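PDB 3K9D: aldehyde dehydrogenase from Listeria monocytogenes, which is probably an oxidoreductase that acts on the aldehyde or oxo group of its substrate with NAD or NADP as electron acceptor. Local coordinates for residues A[75-80]-A[124-129]; A[285-290]-A[336-341]; A[234-239]-A[272-277]. All coordinates share one frame; numbering follows the deposited sequence.

Overall arrangement
Contact 1 is buried, its centre about 12 Å from the centre of the chain. It joins two helices, 67-85 and 121-134, of the domain built on the mixed sheet. Contacts 2 and 3 belong to the domain with the seven-stranded parallel sheet. The centre of contact 2 lies about 23 Å from the centre of the chain, that of contact 3 about 24 Å. Contact 2 is still buried, whereas contact 3 is partly exposed and reaches the second subunit. Strand 276-278 of contact 3 runs on to helix 281-291 of contact 2. The chemistry differs: apolar packing in contact 1, a tyrosine hydroxyl against a helix in contact 2, and a glutamine amide lying on a helix in contact 3.

Contact 1: residues A[75-80]-A[124-129]; sequences VFASKH and TVIYKT
Ile126 and Tyr127 pack against Ala77, and Ile126 also reaches Ser78. The side chain of Ile126 can be followed outward. Ile126 CB lies 4.1 Å from Ala77 CB. The branch that does most of the touching is CG2, which is anti to the backbone N. Ile126 CG2 sits 3.4 Å from Ala77 O and 4.0 Å from Ala77 CB. It also reaches Ser78, with Ile126 CG2 3.9 Å from Ser78 CB. This methyl lies alongside the Ala77 C=O bond, broadside to it. The other branch, CG1 and then CD1, lies beside the backbone N of Ile126 and stays farther from Ala77 CB and Ser78 CB than CG2 does. Ala77 O is buried here and has no hydrogen-bond partner in the model. The helix has a wider pi-type turn at residues 76-80, just where this carbonyl lies.

Tyr127 adds its side-chain base, with Tyr127 CB 4.1 Å from Ala77 CB. Its ring then leads away from helix 67-85, and OH bonds to Ile434 O.

The two helix segments run nearly parallel, at 24°, with an axis separation of 8.2 Å. The small side chain of Ala77 suits this close approach. Helix 121-134 is the connection of a beta-alpha-beta crossover between the parallel strands 102-116 and 138-143. This belongs to the Rossmann-like half of the aldehyde dehydrogenase fold. Helix 67-85 packs along its flank. Val125 and Thr129 touch Phe141 of strand 138-143, as well as helix 148-164. Thr129 OG1 bonds to Val125 O at 2.8 Å, from above the carbonyl plane. Thr129 N reaches the same oxygen from the opposite face. Ser78 OG is likewise tied to its own helix, at Asn74 O, and Tyr48 of helix 33-49 touches the Ser78 side chain.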
loop_
_atom_site.group_PDB
_atom_site.type_symbol
_atom_site.label_atom_id
_atom_site.label_comp_id
_atom_site.label_asym_id
_atom_site.label_seq_id
_atom_site.Cartn_x
_atom_site.Cartn_y
_atom_site.Cartn_z
ATOM N N VAL A 75 -9.264 -26.019 -7.228
ATOM C CA VAL A 75 -8.666 -26.742 -6.088
ATOM C C VAL A 75 -7.619 -25.892 -5.362
ATOM O O VAL A 75 -7.585 -25.850 -4.124
ATOM C CB VAL A 75 -8.029 -28.118 -6.535
ATOM C CG1 VAL A 75 -7.177 -28.749 -5.434
ATOM C CG2 VAL A 75 -9.104 -29.093 -6.946
ATOM N N PHE A 76 -6.751 -25.257 -6.141
ATOM C CA PHE A 76 -5.713 -24.389 -5.610
ATOM C C PHE A 76 -6.335 -23.235 -4.819
ATOM O O PHE A 76 -6.024 -23.061 -3.650
ATOM C CB PHE A 76 -4.795 -23.868 -6.729
ATOM C CG PHE A 76 -3.826 -22.824 -6.269
ATOM C CD1 PHE A 76 -2.690 -23.184 -5.559
ATOM C CD2 PHE A 76 -4.052 -21.478 -6.547
ATOM C CE1 PHE A 76 -1.807 -22.218 -5.109
ATOM C CE2 PHE A 76 -3.170 -20.510 -6.110
ATOM C CZ PHE A 76 -2.050 -20.877 -5.387
ATOM N N ALA A 77 -7.237 -22.491 -5.463
ATOM C CA ALA A 77 -7.955 -21.363 -4.857
ATOM C C ALA A 77 -8.737 -21.693 -3.585
ATOM O O ALA A 77 -8.905 -20.829 -2.719
ATOM C CB ALA A 77 -8.882 -20.778 -5.852
ATOM N N SER A 78 -9.241 -22.922 -3.493
ATOM C CA SER A 78 -9.991 -23.361 -2.321
ATOM C C SER A 78 -9.061 -24.055 -1.313
ATOM O O SER A 78 -8.716 -23.456 -0.290
ATOM C CB SER A 78 -11.233 -24.195 -2.704
ATOM O OG SER A 78 -10.907 -25.349 -3.466
ATOM N N LYS A 79 -8.603 -25.269 -1.626
ATOM C CA LYS A 79 -7.826 -26.080 -0.669
ATOM C C LYS A 79 -6.459 -25.520 -0.288
ATOM O O LYS A 79 -6.103 -25.522 0.888
ATOM C CB LYS A 79 -7.682 -27.534 -1.150
ATOM C CG LYS A 79 -8.894 -28.397 -0.880
ATOM C CD LYS A 79 -8.980 -28.855 0.581
ATOM C CE LYS A 79 -10.416 -28.827 1.095
ATOM N NZ LYS A 79 -10.885 -27.418 1.318
ATOM N N HIS A 80 -5.698 -25.059 -1.277
ATOM C CA HIS A 80 -4.334 -24.586 -1.044
ATOM C C HIS A 80 -4.294 -23.235 -0.299
ATOM O O HIS A 80 -3.482 -23.069 0.606
ATOM C CB HIS A 80 -3.551 -24.485 -2.363
ATOM C CG HIS A 80 -3.197 -25.801 -2.974
ATOM N ND1 HIS A 80 -1.895 -26.243 -3.075
ATOM C CD2 HIS A 80 -3.965 -26.756 -3.553
ATOM C CE1 HIS A 80 -1.877 -27.419 -3.679
ATOM N NE2 HIS A 80 -3.120 -27.750 -3.982
ATOM N N THR A 124 -10.292 -17.044 -9.001
ATOM C CA THR A 124 -9.972 -15.736 -8.408
ATOM C C THR A 124 -11.036 -15.305 -7.378
ATOM O O THR A 124 -10.689 -14.809 -6.296
ATOM C CB THR A 124 -9.729 -14.633 -9.487
ATOM O OG1 THR A 124 -8.714 -15.064 -10.408
ATOM C CG2 THR A 124 -9.266 -13.335 -8.853
ATOM N N VAL A 125 -12.313 -15.511 -7.706
ATOM C CA VAL A 125 -13.407 -15.231 -6.767
ATOM C C VAL A 125 -13.247 -16.008 -5.464
ATOM O O VAL A 125 -13.304 -15.425 -4.380
ATOM C CB VAL A 125 -14.804 -15.503 -7.377
ATOM C CG1 VAL A 125 -15.904 -15.457 -6.294
ATOM C CG2 VAL A 125 -15.119 -14.500 -8.463
ATOM N N ILE A 126 -13.019 -17.312 -5.572
ATOM C CA ILE A 126 -12.903 -18.181 -4.390
ATOM C C ILE A 126 -11.796 -17.665 -3.490
ATOM O O ILE A 126 -12.009 -17.468 -2.302
ATOM C CB ILE A 126 -12.671 -19.674 -4.781
ATOM C CG1 ILE A 126 -13.960 -20.275 -5.332
ATOM C CG2 ILE A 126 -12.202 -20.495 -3.580
ATOM C CD1 ILE A 126 -13.769 -21.559 -6.192
ATOM N N TYR A 127 -10.630 -17.438 -4.087
ATOM C CA TYR A 127 -9.424 -17.006 -3.395
ATOM C C TYR A 127 -9.567 -15.631 -2.726
ATOM O O TYR A 127 -9.221 -15.502 -1.574
ATOM C CB TYR A 127 -8.230 -17.046 -4.367
ATOM C CG TYR A 127 -7.202 -15.958 -4.168
ATOM C CD1 TYR A 127 -6.254 -16.037 -3.143
ATOM C CD2 TYR A 127 -7.165 -14.847 -5.021
ATOM C CE1 TYR A 127 -5.301 -15.010 -2.956
ATOM C CE2 TYR A 127 -6.221 -13.824 -4.839
ATOM C CZ TYR A 127 -5.296 -13.917 -3.817
ATOM O OH TYR A 127 -4.369 -12.904 -3.654
ATOM N N LYS A 128 -10.088 -14.641 -3.453
ATOM C CA LYS A 128 -10.267 -13.272 -2.926
ATOM C C LYS A 128 -11.268 -13.235 -1.782
ATOM O O LYS A 128 -11.067 -12.512 -0.814
ATOM C CB LYS A 128 -10.719 -12.295 -4.018
ATOM C CG LYS A 128 -9.665 -11.979 -5.058
ATOM C CD LYS A 128 -10.049 -10.757 -5.904
ATOM C CE LYS A 128 -8.848 -10.311 -6.763
ATOM N NZ LYS A 128 -9.185 -9.363 -7.854
ATOM N N THR A 129 -12.335 -14.025 -1.912
ATOM C CA THR A 129 -13.372 -14.126 -0.902
ATOM C C THR A 129 -12.753 -14.643 0.390
ATOM O O THR A 129 -12.867 -14.001 1.432
ATOM C CB THR A 129 -14.511 -15.042 -1.354
ATOM O OG1 THR A 129 -15.163 -14.474 -2.488
ATOM C CG2 THR A 129 -15.551 -15.217 -0.235
#

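Contact 2: residues A[285-290]-A[336-341]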
loop_
_atom_site.group_PDB
_atom_site.type_symbol
_atom_site.label_atom_id
_atom_site.label_comp_id
_atom_site.label_asym_id
_atom_site.label_seq_id
_atom_site.Cartn_x
_atom_site.Cartn_y
_atom_site.Cartn_z
ATOM N N VAL A 285 7.051 -15.010 -38.671
ATOM C CA VAL A 285 6.623 -13.704 -39.190
ATOM C C VAL A 285 5.107 -13.650 -39.409
ATOM O O VAL A 285 4.461 -12.648 -39.072
ATOM C CB VAL A 285 7.373 -13.336 -40.496
ATOM C CG1 VAL A 285 6.716 -12.152 -41.196
ATOM C CG2 VAL A 285 8.822 -13.012 -40.198
ATOM N N GLN A 286 4.544 -14.729 -39.955
ATOM C CA GLN A 286 3.106 -14.822 -40.197
ATOM C C GLN A 286 2.303 -14.732 -38.912
ATOM O O GLN A 286 1.347 -13.978 -38.840
ATOM C CB GLN A 286 2.751 -16.112 -40.936
ATOM C CG GLN A 286 1.356 -16.101 -41.553
ATOM C CD GLN A 286 1.171 -17.169 -42.619
ATOM O OE1 GLN A 286 0.054 -17.405 -43.091
ATOM N NE2 GLN A 286 2.268 -17.818 -43.006
ATOM N N LEU A 287 2.710 -15.502 -37.898
ATOM C CA LEU A 287 2.049 -15.491 -36.593
ATOM C C LEU A 287 2.252 -14.144 -35.886
ATOM O O LEU A 287 1.344 -13.652 -35.223
ATOM C CB LEU A 287 2.540 -16.669 -35.728
ATOM C CG LEU A 287 1.951 -16.851 -34.326
ATOM C CD1 LEU A 287 0.455 -17.084 -34.371
ATOM C CD2 LEU A 287 2.645 -17.942 -33.543
ATOM N N GLY A 288 3.428 -13.542 -36.060
ATOM C CA GLY A 288 3.715 -12.216 -35.502
ATOM C C GLY A 288 2.801 -11.109 -36.019
ATOM O O GLY A 288 2.336 -10.261 -35.248
ATOM N N LYS A 289 2.545 -11.121 -37.327
ATOM C CA LYS A 289 1.582 -10.202 -37.954
ATOM C C LYS A 289 0.164 -10.393 -37.402
ATOM O O LYS A 289 -0.540 -9.417 -37.134
ATOM C CB LYS A 289 1.595 -10.365 -39.480
ATOM C CG LYS A 289 2.876 -9.863 -40.151
ATOM C CD LYS A 289 2.828 -10.053 -41.662
ATOM C CE LYS A 289 4.096 -9.547 -42.313
ATOM N NZ LYS A 289 4.243 -10.035 -43.718
ATOM N N PHE A 290 -0.237 -11.646 -37.192
ATOM C CA PHE A 290 -1.554 -11.950 -36.601
ATOM C C PHE A 290 -1.710 -11.553 -35.115
ATOM O O PHE A 290 -2.747 -11.003 -34.715
ATOM C CB PHE A 290 -1.907 -13.430 -36.791
ATOM C CG PHE A 290 -3.250 -13.796 -36.240
ATOM C CD1 PHE A 290 -4.413 -13.469 -36.939
ATOM C CD2 PHE A 290 -3.361 -14.442 -35.012
ATOM C CE1 PHE A 290 -5.679 -13.783 -36.422
ATOM C CE2 PHE A 290 -4.613 -14.769 -34.491
ATOM C CZ PHE A 290 -5.775 -14.428 -35.194
ATOM N N ILE A 336 7.614 -5.679 -31.422
ATOM C CA ILE A 336 8.086 -7.072 -31.456
ATOM C C ILE A 336 7.158 -7.942 -30.576
ATOM O O ILE A 336 7.364 -8.065 -29.366
ATOM C CB ILE A 336 9.601 -7.173 -31.074
ATOM C CG1 ILE A 336 10.495 -6.751 -32.251
ATOM C CG2 ILE A 336 10.007 -8.587 -30.741
ATOM C CD1 ILE A 336 10.813 -5.279 -32.351
ATOM N N PRO A 337 6.102 -8.521 -31.185
ATOM C CA PRO A 337 5.086 -9.314 -30.461
ATOM C C PRO A 337 5.606 -10.486 -29.592
ATOM O O PRO A 337 5.035 -10.747 -28.532
ATOM C CB PRO A 337 4.174 -9.829 -31.585
ATOM C CG PRO A 337 4.977 -9.705 -32.833
ATOM C CD PRO A 337 5.779 -8.443 -32.621
ATOM N N TYR A 338 6.677 -11.157 -30.008
ATOM C CA TYR A 338 7.244 -12.271 -29.207
ATOM C C TYR A 338 7.927 -11.850 -27.901
ATOM O O TYR A 338 8.041 -12.652 -26.959
ATOM C CB TYR A 338 8.185 -13.143 -30.051
ATOM C CG TYR A 338 7.457 -13.836 -31.166
ATOM C CD1 TYR A 338 6.390 -14.697 -30.892
ATOM C CD2 TYR A 338 7.809 -13.620 -32.496
ATOM C CE1 TYR A 338 5.697 -15.329 -31.920
ATOM C CE2 TYR A 338 7.111 -14.239 -33.528
ATOM C CZ TYR A 338 6.063 -15.100 -33.227
ATOM O OH TYR A 338 5.370 -15.730 -34.241
ATOM N N SER A 339 8.360 -10.589 -27.842
ATOM C CA SER A 339 8.974 -10.022 -26.645
ATOM C C SER A 339 7.941 -9.537 -25.629
ATOM O O SER A 339 8.301 -8.923 -24.622
ATOM C CB SER A 339 9.917 -8.870 -27.019
ATOM O OG SER A 339 9.188 -7.707 -27.411
ATOM N N ARG A 340 6.665 -9.832 -25.885
ATOM C CA ARG A 340 5.543 -9.338 -25.079
ATOM C C ARG A 340 4.620 -10.465 -24.593
ATOM O O ARG A 340 4.782 -11.635 -24.969
ATOM C CB ARG A 340 4.750 -8.289 -25.873
ATOM C CG ARG A 340 5.602 -7.096 -26.375
ATOM C CD ARG A 340 4.788 -6.083 -27.157
ATOM N NE ARG A 340 3.543 -5.731 -26.470
ATOM C CZ ARG A 340 2.586 -4.966 -26.995
ATOM N NH1 ARG A 340 1.489 -4.692 -26.296
ATOM N NH2 ARG A 340 2.722 -4.469 -28.217
ATOM N N GLU A 341 3.656 -10.112 -23.748
ATOM C CA GLU A 341 2.829 -11.099 -23.076
ATOM C C GLU A 341 1.851 -11.750 -24.056
ATOM O O GLU A 341 1.023 -11.079 -24.673
ATOM C CB GLU A 341 2.121 -10.470 -21.877
ATOM C CG GLU A 341 1.139 -11.384 -21.156
ATOM C CD GLU A 341 0.206 -10.596 -20.270
ATOM O OE1 GLU A 341 -0.602 -9.802 -20.804
ATOM O OE2 GLU A 341 0.286 -10.759 -19.042
#
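The hydroxyl of Tyr338 is seated on helix 281-291. It donates a hydrogen bond to Ala284 O, and Leu287 and Gly288 crowd round it. Leu287 CB is 3.3 Å from Tyr338 OH. Gly288 N is 3.4 Å from Tyr338 OH, but the angle is too poor for a hydrogen bond. The Leu287 side chain crosses the tyrosine at about a right angle. Leu287 CD2 comes to the ring edge, near the ring plane, 4.3 Å from Tyr338 CE1.

Pro337 closes on the helix beside the tyrosine. Pro337 CG stands 3.6 Å from Gly288 O and 3.9 Å from Gly288 CA, a backbone surface with no side chain on it.

Residues 337-339 form a short 3-10 turn between strands 324-328 and 346-352 of the parallel sheet. Ser339 OG pins the turn, bonding to a lone pair of Ile336 O at 2.7 Å. Ser339 N uses that oxygen too. Ile346 of strand 346-352 touches both Leu287 and Tyr338. Across the contact, carbon mostly meets N or O without bonding. The tyrosine hydroxyl finds its acceptor in Ala284 O of the same helix, which probably helps hold the ring in place.

Contact 3: residues A[234-239]-A[272-277]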
loop_
_atom_site.group_PDB
_atom_site.type_symbol
_atom_site.label_atom_id
_atom_site.label_comp_id
_atom_site.label_asym_id
_atom_site.label_seq_id
_atom_site.Cartn_x
_atom_site.Cartn_y
_atom_site.Cartn_z
ATOM N N ARG A 234 14.125 -31.931 -17.310
ATOM C CA ARG A 234 13.231 -31.354 -16.299
ATOM C C ARG A 234 12.914 -29.868 -16.547
ATOM O O ARG A 234 11.787 -29.451 -16.318
ATOM C CB ARG A 234 13.784 -31.541 -14.880
ATOM C CG ARG A 234 12.747 -31.258 -13.786
ATOM C CD ARG A 234 13.263 -31.703 -12.434
ATOM N NE ARG A 234 14.542 -31.057 -12.154
ATOM C CZ ARG A 234 14.710 -30.050 -11.306
ATOM N NH1 ARG A 234 13.680 -29.576 -10.608
ATOM N NH2 ARG A 234 15.923 -29.537 -11.143
ATOM N N ALA A 235 13.895 -29.085 -17.015
ATOM C CA ALA A 235 13.647 -27.673 -17.340
ATOM C C ALA A 235 12.603 -27.558 -18.443
ATOM O O ALA A 235 11.688 -26.753 -18.335
ATOM C CB ALA A 235 14.934 -26.934 -17.738
ATOM N N VAL A 236 12.729 -28.393 -19.474
ATOM C CA VAL A 236 11.750 -28.462 -20.543
ATOM C C VAL A 236 10.365 -28.886 -20.031
ATOM O O VAL A 236 9.371 -28.262 -20.381
ATOM C CB VAL A 236 12.241 -29.357 -21.727
ATOM C CG1 VAL A 236 11.163 -29.514 -22.766
ATOM C CG2 VAL A 236 13.491 -28.741 -22.380
ATOM N N LYS A 237 10.313 -29.921 -19.188
ATOM C CA LYS A 237 9.043 -30.436 -18.628
ATOM C C LYS A 237 8.336 -29.363 -17.801
ATOM O O LYS A 237 7.134 -29.182 -17.920
ATOM C CB LYS A 237 9.305 -31.678 -17.767
ATOM C CG LYS A 237 8.089 -32.295 -17.098
ATOM C CD LYS A 237 8.519 -33.233 -15.975
ATOM C CE LYS A 237 7.311 -33.765 -15.209
ATOM N NZ LYS A 237 6.656 -32.709 -14.362
ATOM N N HIS A 238 9.100 -28.648 -16.980
ATOM C CA HIS A 238 8.553 -27.545 -16.182
ATOM C C HIS A 238 7.964 -26.422 -17.048
ATOM O O HIS A 238 6.846 -25.989 -16.816
ATOM C CB HIS A 238 9.596 -27.008 -15.208
ATOM C CG HIS A 238 9.840 -27.898 -14.024
ATOM N ND1 HIS A 238 10.924 -27.741 -13.188
ATOM C CD2 HIS A 238 9.131 -28.941 -13.526
ATOM C CE1 HIS A 238 10.881 -28.656 -12.237
ATOM N NE2 HIS A 238 9.802 -29.394 -12.417
ATOM N N ILE A 239 8.708 -25.992 -18.056
ATOM C CA ILE A 239 8.283 -24.904 -18.947
ATOM C C ILE A 239 7.019 -25.329 -19.705
ATOM O O ILE A 239 6.092 -24.542 -19.865
ATOM C CB ILE A 239 9.424 -24.503 -19.929
ATOM C CG1 ILE A 239 10.598 -23.888 -19.151
ATOM C CG2 ILE A 239 8.925 -23.535 -21.015
ATOM C CD1 ILE A 239 11.855 -23.648 -19.965
ATOM N N ARG A 272 11.800 -30.324 -28.647
ATOM C CA ARG A 272 11.222 -31.193 -29.700
ATOM C C ARG A 272 10.737 -32.570 -29.256
ATOM O O ARG A 272 9.611 -32.963 -29.577
ATOM C CB ARG A 272 12.187 -31.341 -30.868
ATOM C CG ARG A 272 12.075 -30.209 -31.829
ATOM C CD ARG A 272 13.150 -30.240 -32.899
ATOM N NE ARG A 272 12.906 -29.151 -33.832
ATOM C CZ ARG A 272 13.836 -28.525 -34.545
ATOM N NH1 ARG A 272 15.111 -28.866 -34.452
ATOM N NH2 ARG A 272 13.478 -27.549 -35.362
ATOM N N LYS A 273 11.589 -33.293 -28.530
ATOM C CA LYS A 273 11.261 -34.597 -27.928
ATOM C C LYS A 273 9.987 -34.567 -27.069
ATOM O O LYS A 273 9.170 -35.505 -27.093
ATOM C CB LYS A 273 12.448 -35.081 -27.071
ATOM C CG LYS A 273 12.465 -36.585 -26.809
ATOM C CD LYS A 273 13.359 -36.964 -25.659
ATOM C CE LYS A 273 12.996 -38.381 -25.215
ATOM N NZ LYS A 273 13.527 -38.787 -23.888
ATOM N N GLN A 274 9.803 -33.474 -26.334
ATOM C CA GLN A 274 8.689 -33.349 -25.400
ATOM C C GLN A 274 7.449 -32.653 -25.985
ATOM O O GLN A 274 6.485 -32.374 -25.264
ATOM C CB GLN A 274 9.162 -32.618 -24.143
ATOM C CG GLN A 274 10.076 -33.434 -23.247
ATOM C CD GLN A 274 10.220 -32.835 -21.848
ATOM O OE1 GLN A 274 9.236 -32.485 -21.204
ATOM N NE2 GLN A 274 11.442 -32.755 -21.368
ATOM N N GLY A 275 7.487 -32.357 -27.280
ATOM C CA GLY A 275 6.279 -31.947 -28.018
ATOM C C GLY A 275 6.212 -30.525 -28.543
ATOM O O GLY A 275 5.198 -30.126 -29.119
ATOM N N ALA A 276 7.282 -29.754 -28.347
ATOM C CA ALA A 276 7.354 -28.383 -28.868
ATOM C C ALA A 276 7.627 -28.329 -30.374
ATOM O O ALA A 276 8.420 -29.115 -30.914
ATOM C CB ALA A 276 8.394 -27.584 -28.114
ATOM N N HIS A 277 6.940 -27.397 -31.034
ATOM C CA HIS A 277 7.089 -27.138 -32.447
ATOM C C HIS A 277 7.697 -25.772 -32.708
ATOM O O HIS A 277 7.112 -24.737 -32.377
ATOM C CB HIS A 277 5.737 -27.223 -33.158
ATOM C CG HIS A 277 5.839 -27.181 -34.649
ATOM N ND1 HIS A 277 6.538 -28.123 -35.375
ATOM C CD2 HIS A 277 5.308 -26.327 -35.557
ATOM C CE1 HIS A 277 6.440 -27.847 -36.663
ATOM N NE2 HIS A 277 5.685 -26.771 -36.801
#
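A Schellman motif ends helix 261-273, and the residue just past the helix, Gln274, carries this contact. Gly275 takes positive phi as the C-prime residue. Gly275 N bonds to Arg272 O at 3.2 Å, and Ala276 N turns back to Phe271 O.

The Gln274 side chain extends beyond CG and lays its amide on helix 232-243. Gln274 NE2 packs 3.5 Å from both Val236 CB and Val236 CG1. Gln274 OE1 comes to 3.3 Å from Lys237 CA and 3.5 Å from Lys237 CB. It is also near Lys237 N, but the angle is poor and no bond is made. Two acceptors hold the nitrogen end: Pro233 O, in the first turn of helix 232-243, and Glu270 OE2, in the helix before the motif. They probably fix which way round the amide lies. Val236 offers CG1, anti to its backbone N (chi1 175°), and Val236 CG1 lies 3.6 Å from Gln274 CD.

Lys237 shares only the base of its chain. Its NZ leads away to salt bridges with Asp241 and with Glu451 and Glu453 of the second subunit.

Val236 and Ile239 also touch Phe271, which brings helix 232-243 against helix 261-273. Beyond Gly275 the chain enters strand 276-278, an outermost strand of the parallel sheet within this chain, which pairs with strand 324-328.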